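Local coordinates for uncharacterized protein (Staphylococcus aureus subsp. aureus, PDB 3H04) that is of unknown function but has an alpha/beta-hydrolase fold and is probably a serine hydrolase related to the feruloyl esterase-like family, at residues V73-I78 / G106-L111; V8-A13 / I79-A84. All coordinates share one frame; numbering follows the deposited sequence.

Interaction 1 (V73-I78 / G106-L111); sequences VSLDCI and GAYLSL
Leu75 and Ile78, one helical turn apart on helix 75-91, meet Tyr108 and Leu109 of helix 105-116 through two separate side-chain pairs. Leu75 and Tyr108 reach for each other from opposite directions. Both have CG anti to the backbone N (chi1 178° in Leu75, 172° in Tyr108), which carries the isobutyl group and the phenol into the gap between the helices. Leu75 CD1 then lies at the edge of the phenol ring, near its plane, 4.4 Å from Tyr108 CE2, while Leu75 CD2 comes 4.0 Å from Tyr108 OH; this is edge contact, and Leu75 does not lie over the ring face. Ile78 and Leu109 instead cross at about a right angle. The gamma-branch methyl Ile78 CG2 is received in the fork of the leucine, 3.8 Å from Leu109 CD1 and equally 3.8 Å from Leu109 CD2. The closest CA atoms, those of Ile78 and Leu109, are 8.8 Å apart, so between these two segments the contact is made by side chains.

Ser74 is the N-cap of helix 75-91, its OG accepting weak bonds from the backbone N of Asp76 and Cys77. At the other helix, Gly106 belongs to a GxSxG sequence consistent with the nucleophile elbow of alpha/beta hydrolases, whose probable serine, Ser104, precedes helix 105-116. The phenol hydroxyl bonds to the carbonyl of Tyr199, and Tyr128 stacks on its ring. All four touching residues are buried, and dispersion dominates between them: the methyl contacts are consistent with close packing here, whereas the phenol's rotation is probably restrained by Tyr199 and Tyr128.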
loop_
_atom_site.group_PDB
_atom_site.type_symbol
_atom_site.label_atom_id
_atom_site.label_comp_id
_atom_site.label_asym_id
_atom_site.label_seq_id
_atom_site.Cartn_x
_atom_site.Cartn_y
_atom_site.Cartn_z
ATOM N N VAL A 73 -4.520 14.339 8.119
ATOM C CA VAL A 73 -5.358 13.432 8.928
ATOM C C VAL A 73 -4.422 12.456 9.619
ATOM O O VAL A 73 -3.215 12.429 9.316
ATOM C CB VAL A 73 -6.364 12.659 8.090
ATOM C CG1 VAL A 73 -7.264 13.638 7.253
ATOM C CG2 VAL A 73 -5.638 11.553 7.212
ATOM N N SER A 74 -4.956 11.674 10.555
ATOM C CA SER A 74 -4.162 10.666 11.242
ATOM C C SER A 74 -4.281 9.275 10.565
ATOM O O SER A 74 -5.112 9.041 9.686
ATOM C CB SER A 74 -4.626 10.531 12.699
ATOM O OG SER A 74 -5.820 9.742 12.747
ATOM N N LEU A 75 -3.458 8.333 11.008
ATOM C CA LEU A 75 -3.565 6.966 10.517
ATOM C C LEU A 75 -4.931 6.327 10.856
ATOM O O LEU A 75 -5.401 5.471 10.117
ATOM C CB LEU A 75 -2.437 6.084 11.068
ATOM C CG LEU A 75 -2.417 4.601 10.696
ATOM C CD1 LEU A 75 -2.294 4.380 9.166
ATOM C CD2 LEU A 75 -1.276 3.860 11.377
ATOM N N ASP A 76 -5.588 6.749 11.947
ATOM C CA ASP A 76 -6.914 6.218 12.252
ATOM C C ASP A 76 -7.887 6.613 11.143
ATOM O O ASP A 76 -8.713 5.808 10.727
ATOM C CB ASP A 76 -7.475 6.696 13.609
ATOM C CG ASP A 76 -6.844 5.980 14.807
ATOM O OD1 ASP A 76 -6.499 4.780 14.734
ATOM O OD2 ASP A 76 -6.695 6.659 15.839
ATOM N N CYS A 77 -7.784 7.855 10.687
ATOM C CA CYS A 77 -8.555 8.315 9.544
ATOM C C CYS A 77 -8.224 7.561 8.226
ATOM O O CYS A 77 -9.139 7.244 7.482
ATOM C CB CYS A 77 -8.368 9.795 9.394
ATOM S SG CYS A 77 -9.379 10.565 8.111
ATOM N N ILE A 78 -6.928 7.311 7.948
ATOM C CA ILE A 78 -6.519 6.550 6.793
ATOM C C ILE A 78 -7.203 5.163 6.770
ATOM O O ILE A 78 -7.799 4.755 5.769
ATOM C CB ILE A 78 -4.974 6.418 6.726
ATOM C CG1 ILE A 78 -4.347 7.810 6.442
ATOM C CG2 ILE A 78 -4.559 5.274 5.658
ATOM C CD1 ILE A 78 -2.822 7.789 6.250
ATOM N N GLY A 106 0.987 1.081 0.984
ATOM C CA GLY A 106 -0.243 0.484 0.499
ATOM C C GLY A 106 -0.368 -0.997 0.775
ATOM O O GLY A 106 -1.498 -1.518 0.929
ATOM N N ALA A 107 0.778 -1.699 0.805
ATOM C CA ALA A 107 0.785 -3.129 1.125
ATOM C C ALA A 107 0.483 -3.330 2.599
ATOM O O ALA A 107 -0.239 -4.268 2.968
ATOM C CB ALA A 107 2.138 -3.816 0.718
ATOM N N TYR A 108 0.973 -2.432 3.456
ATOM C CA TYR A 108 0.550 -2.412 4.873
ATOM C C TYR A 108 -0.980 -2.276 5.009
ATOM O O TYR A 108 -1.626 -3.117 5.670
ATOM C CB TYR A 108 1.241 -1.244 5.595
ATOM C CG TYR A 108 0.771 -0.952 7.005
ATOM C CD1 TYR A 108 0.918 -1.869 8.027
ATOM C CD2 TYR A 108 0.192 0.265 7.299
ATOM C CE1 TYR A 108 0.538 -1.561 9.330
ATOM C CE2 TYR A 108 -0.153 0.588 8.562
ATOM C CZ TYR A 108 -0.018 -0.343 9.583
ATOM O OH TYR A 108 -0.384 0.006 10.852
ATOM N N LEU A 109 -1.560 -1.285 4.337
ATOM C CA LEU A 109 -3.021 -1.132 4.334
ATOM C C LEU A 109 -3.752 -2.362 3.763
ATOM O O LEU A 109 -4.809 -2.754 4.271
ATOM C CB LEU A 109 -3.447 0.129 3.618
ATOM C CG LEU A 109 -2.895 1.414 4.285
ATOM C CD1 LEU A 109 -3.031 2.667 3.390
ATOM C CD2 LEU A 109 -3.439 1.665 5.676
ATOM N N SER A 110 -3.182 -2.962 2.723
ATOM C CA SER A 110 -3.743 -4.167 2.104
ATOM C C SER A 110 -3.732 -5.368 3.059
ATOM O O SER A 110 -4.673 -6.160 3.083
ATOM C CB SER A 110 -2.998 -4.542 0.839
ATOM O OG SER A 110 -3.112 -3.541 -0.127
ATOM N N LEU A 111 -2.704 -5.460 3.891
ATOM C CA LEU A 111 -2.634 -6.519 4.885
ATOM C C LEU A 111 -3.601 -6.289 6.029
ATOM O O LEU A 111 -4.133 -7.282 6.554
ATOM C CB LEU A 111 -1.220 -6.694 5.406
ATOM C CG LEU A 111 -0.224 -7.340 4.415
ATOM C CD1 LEU A 111 1.203 -6.864 4.793
ATOM C CD2 LEU A 111 -0.339 -8.873 4.420
#

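Interaction 2 (V8-A13 / I79-A84); sequences VITKDA and IEDVYA
Strand 4-9 ends beside helix 75-91 and gives way to a type I turn from Thr10 to Ala13, closed by Ala13 N to Thr10 O at 2.8 Å; the closest CA atoms across the contact, those of Thr10 and Ala84, are 6.8 Å apart. Val8 and Thr10, two residues apart, both direct their side chains to the helix, while Ile9 between them points away. The methyl Val8 CG1, anti to the backbone N (chi1 -176°), rests 3.8 Å from the carbonyl oxygen Ala84 O and, more loosely, 4.5 Å from Ala84 CB. Thr10 meets Asp81 with its methyl: Thr10 CG2 lies 3.7 Å from Asp81 OD1, a van der Waals touch.

In the alpha/beta-hydrolase fold of this chain, strand 4-9 is an outermost strand of the mixed central sheet, hydrogen-bonded to strand 15-21, and the contact places the hairpin of these two strands, at its turn, against one of the helices flanking the sheet. With chi1 70°, Thr10 turns OG1 back into its own turn, where it donates to Asp12 OD1 at 2.7 Å, meeting that oxygen from above the carboxylate plane, 55° out of it. Thr10 OG1 also accepts from the backbone N of Phe14, so the hydroxyl ties the turn together while the methyl faces the helix. Asp12 OD1 and Asp81 OD1 stand 5.2 Å apart, and Arg68 forms salt bridges with both carboxylates, through NH1 to Asp12 OD2 and NE to Asp81 OD2, which would be expected to offset their repulsion.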
loop_
_atom_site.group_PDB
_atom_site.type_symbol
_atom_site.label_atom_id
_atom_site.label_comp_id
_atom_site.label_asym_id
_atom_site.label_seq_id
_atom_site.Cartn_x
_atom_site.Cartn_y
_atom_site.Cartn_z
ATOM N N VAL A 8 -16.842 7.217 -2.834
ATOM C CA VAL A 8 -17.428 6.790 -1.604
ATOM C C VAL A 8 -17.446 8.029 -0.739
ATOM O O VAL A 8 -16.440 8.752 -0.648
ATOM C CB VAL A 8 -16.602 5.710 -0.902
ATOM C CG1 VAL A 8 -17.360 5.267 0.327
ATOM C CG2 VAL A 8 -16.380 4.496 -1.838
ATOM N N ILE A 9 -18.591 8.279 -0.136
ATOM C CA ILE A 9 -18.797 9.413 0.760
ATOM C C ILE A 9 -18.522 8.916 2.189
ATOM O O ILE A 9 -19.192 8.006 2.646
ATOM C CB ILE A 9 -20.228 9.946 0.655
ATOM C CG1 ILE A 9 -20.525 10.584 -0.731
ATOM C CG2 ILE A 9 -20.501 10.974 1.761
ATOM C CD1 ILE A 9 -19.310 11.363 -1.324
ATOM N N THR A 10 -17.515 9.474 2.863
ATOM C CA THR A 10 -17.150 9.072 4.248
ATOM C C THR A 10 -18.202 9.508 5.336
ATOM O O THR A 10 -19.088 10.352 5.051
ATOM C CB THR A 10 -15.777 9.630 4.606
ATOM O OG1 THR A 10 -15.852 11.072 4.753
ATOM C CG2 THR A 10 -14.723 9.236 3.489
ATOM N N LYS A 11 -18.068 9.002 6.573
ATOM C CA LYS A 11 -18.929 9.447 7.703
ATOM C C LYS A 11 -18.899 10.946 7.890
ATOM O O LYS A 11 -19.893 11.524 8.363
ATOM C CB LYS A 11 -18.494 8.818 9.041
ATOM C CG LYS A 11 -19.109 7.497 9.358
ATOM C CD LYS A 11 -20.572 7.612 9.817
ATOM C CE LYS A 11 -21.215 6.248 10.104
ATOM N NZ LYS A 11 -22.702 6.428 10.354
ATOM N N ASP A 12 -17.732 11.557 7.637
ATOM C CA ASP A 12 -17.587 12.983 7.714
ATOM C C ASP A 12 -17.839 13.732 6.400
ATOM O O ASP A 12 -17.511 14.886 6.312
ATOM C CB ASP A 12 -16.258 13.409 8.381
ATOM C CG ASP A 12 -15.026 13.012 7.601
ATOM O OD1 ASP A 12 -14.910 11.855 7.146
ATOM O OD2 ASP A 12 -14.111 13.838 7.497
ATOM N N ALA A 13 -18.488 13.100 5.435
ATOM C CA ALA A 13 -18.986 13.779 4.239
ATOM C C ALA A 13 -17.855 14.145 3.289
ATOM O O ALA A 13 -17.988 15.104 2.538
ATOM C CB ALA A 13 -19.799 15.015 4.614
ATOM N N ILE A 79 -7.134 4.464 7.896
ATOM C CA ILE A 79 -7.704 3.138 8.016
ATOM C C ILE A 79 -9.212 3.206 7.825
ATOM O O ILE A 79 -9.804 2.366 7.131
ATOM C CB ILE A 79 -7.324 2.496 9.344
ATOM C CG1 ILE A 79 -5.787 2.258 9.336
ATOM C CG2 ILE A 79 -8.108 1.179 9.581
ATOM C CD1 ILE A 79 -5.232 1.797 10.678
ATOM N N GLU A 80 -9.829 4.241 8.378
ATOM C CA GLU A 80 -11.276 4.416 8.182
ATOM C C GLU A 80 -11.620 4.655 6.703
ATOM O O GLU A 80 -12.574 4.099 6.200
ATOM C CB GLU A 80 -11.840 5.553 9.063
ATOM C CG GLU A 80 -12.053 5.125 10.487
ATOM C CD GLU A 80 -12.514 6.243 11.424
ATOM O OE1 GLU A 80 -12.874 7.362 10.939
ATOM O OE2 GLU A 80 -12.513 5.965 12.660
ATOM N N ASP A 81 -10.837 5.487 6.012
ATOM C CA ASP A 81 -11.070 5.747 4.575
ATOM C C ASP A 81 -10.873 4.484 3.741
ATOM O O ASP A 81 -11.630 4.189 2.828
ATOM C CB ASP A 81 -10.095 6.854 4.053
ATOM C CG ASP A 81 -10.482 8.288 4.489
ATOM O OD1 ASP A 81 -11.541 8.486 5.150
ATOM O OD2 ASP A 81 -9.708 9.238 4.140
ATOM N N VAL A 82 -9.769 3.784 3.986
ATOM C CA VAL A 82 -9.450 2.562 3.271
ATOM C C VAL A 82 -10.588 1.506 3.416
ATOM O O VAL A 82 -11.048 0.921 2.438
ATOM C CB VAL A 82 -8.068 2.012 3.769
ATOM C CG1 VAL A 82 -7.877 0.563 3.328
ATOM C CG2 VAL A 82 -6.914 2.952 3.265
ATOM N N TYR A 83 -11.053 1.283 4.636
ATOM C CA TYR A 83 -12.112 0.302 4.875
ATOM C C TYR A 83 -13.470 0.775 4.314
ATOM O O TYR A 83 -14.251 -0.035 3.857
ATOM C CB TYR A 83 -12.220 -0.010 6.371
ATOM C CG TYR A 83 -11.080 -0.803 7.017
ATOM C CD1 TYR A 83 -9.846 -0.986 6.396
ATOM C CD2 TYR A 83 -11.246 -1.336 8.301
ATOM C CE1 TYR A 83 -8.826 -1.734 7.029
ATOM C CE2 TYR A 83 -10.253 -2.021 8.940
ATOM C CZ TYR A 83 -9.056 -2.249 8.300
ATOM O OH TYR A 83 -8.079 -2.938 8.937
ATOM N N ALA A 84 -13.745 2.084 4.329
ATOM C CA ALA A 84 -15.001 2.600 3.735
ATOM C C ALA A 84 -14.933 2.385 2.215
ATOM O O ALA A 84 -15.893 1.961 1.621
ATOM C CB ALA A 84 -15.231 4.062 4.060
#

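Helix 75-91 serves both contacts: its first turn faces helix 105-116 in interaction 1, and the following turns meet the end of strand 4-9 and the turn that follows in interaction 2. Their centres are about 12 Å apart, and the two contacts adjoin where Leu109 CD1 packs 3.9 Å from Val82 CG2. Interaction 1 is the deeper, about 8 Å from the chain centre with all its touching residues buried; interaction 2, about 17 Å out at the edge of the sheet, is partly exposed. Buried areas are similar, 139 and 148 Å², but the chemistry differs: mainly hydrocarbon near the probable nucleophile elbow, against methyls touching oxygens beside an arginine-bridged acid pair at the margin.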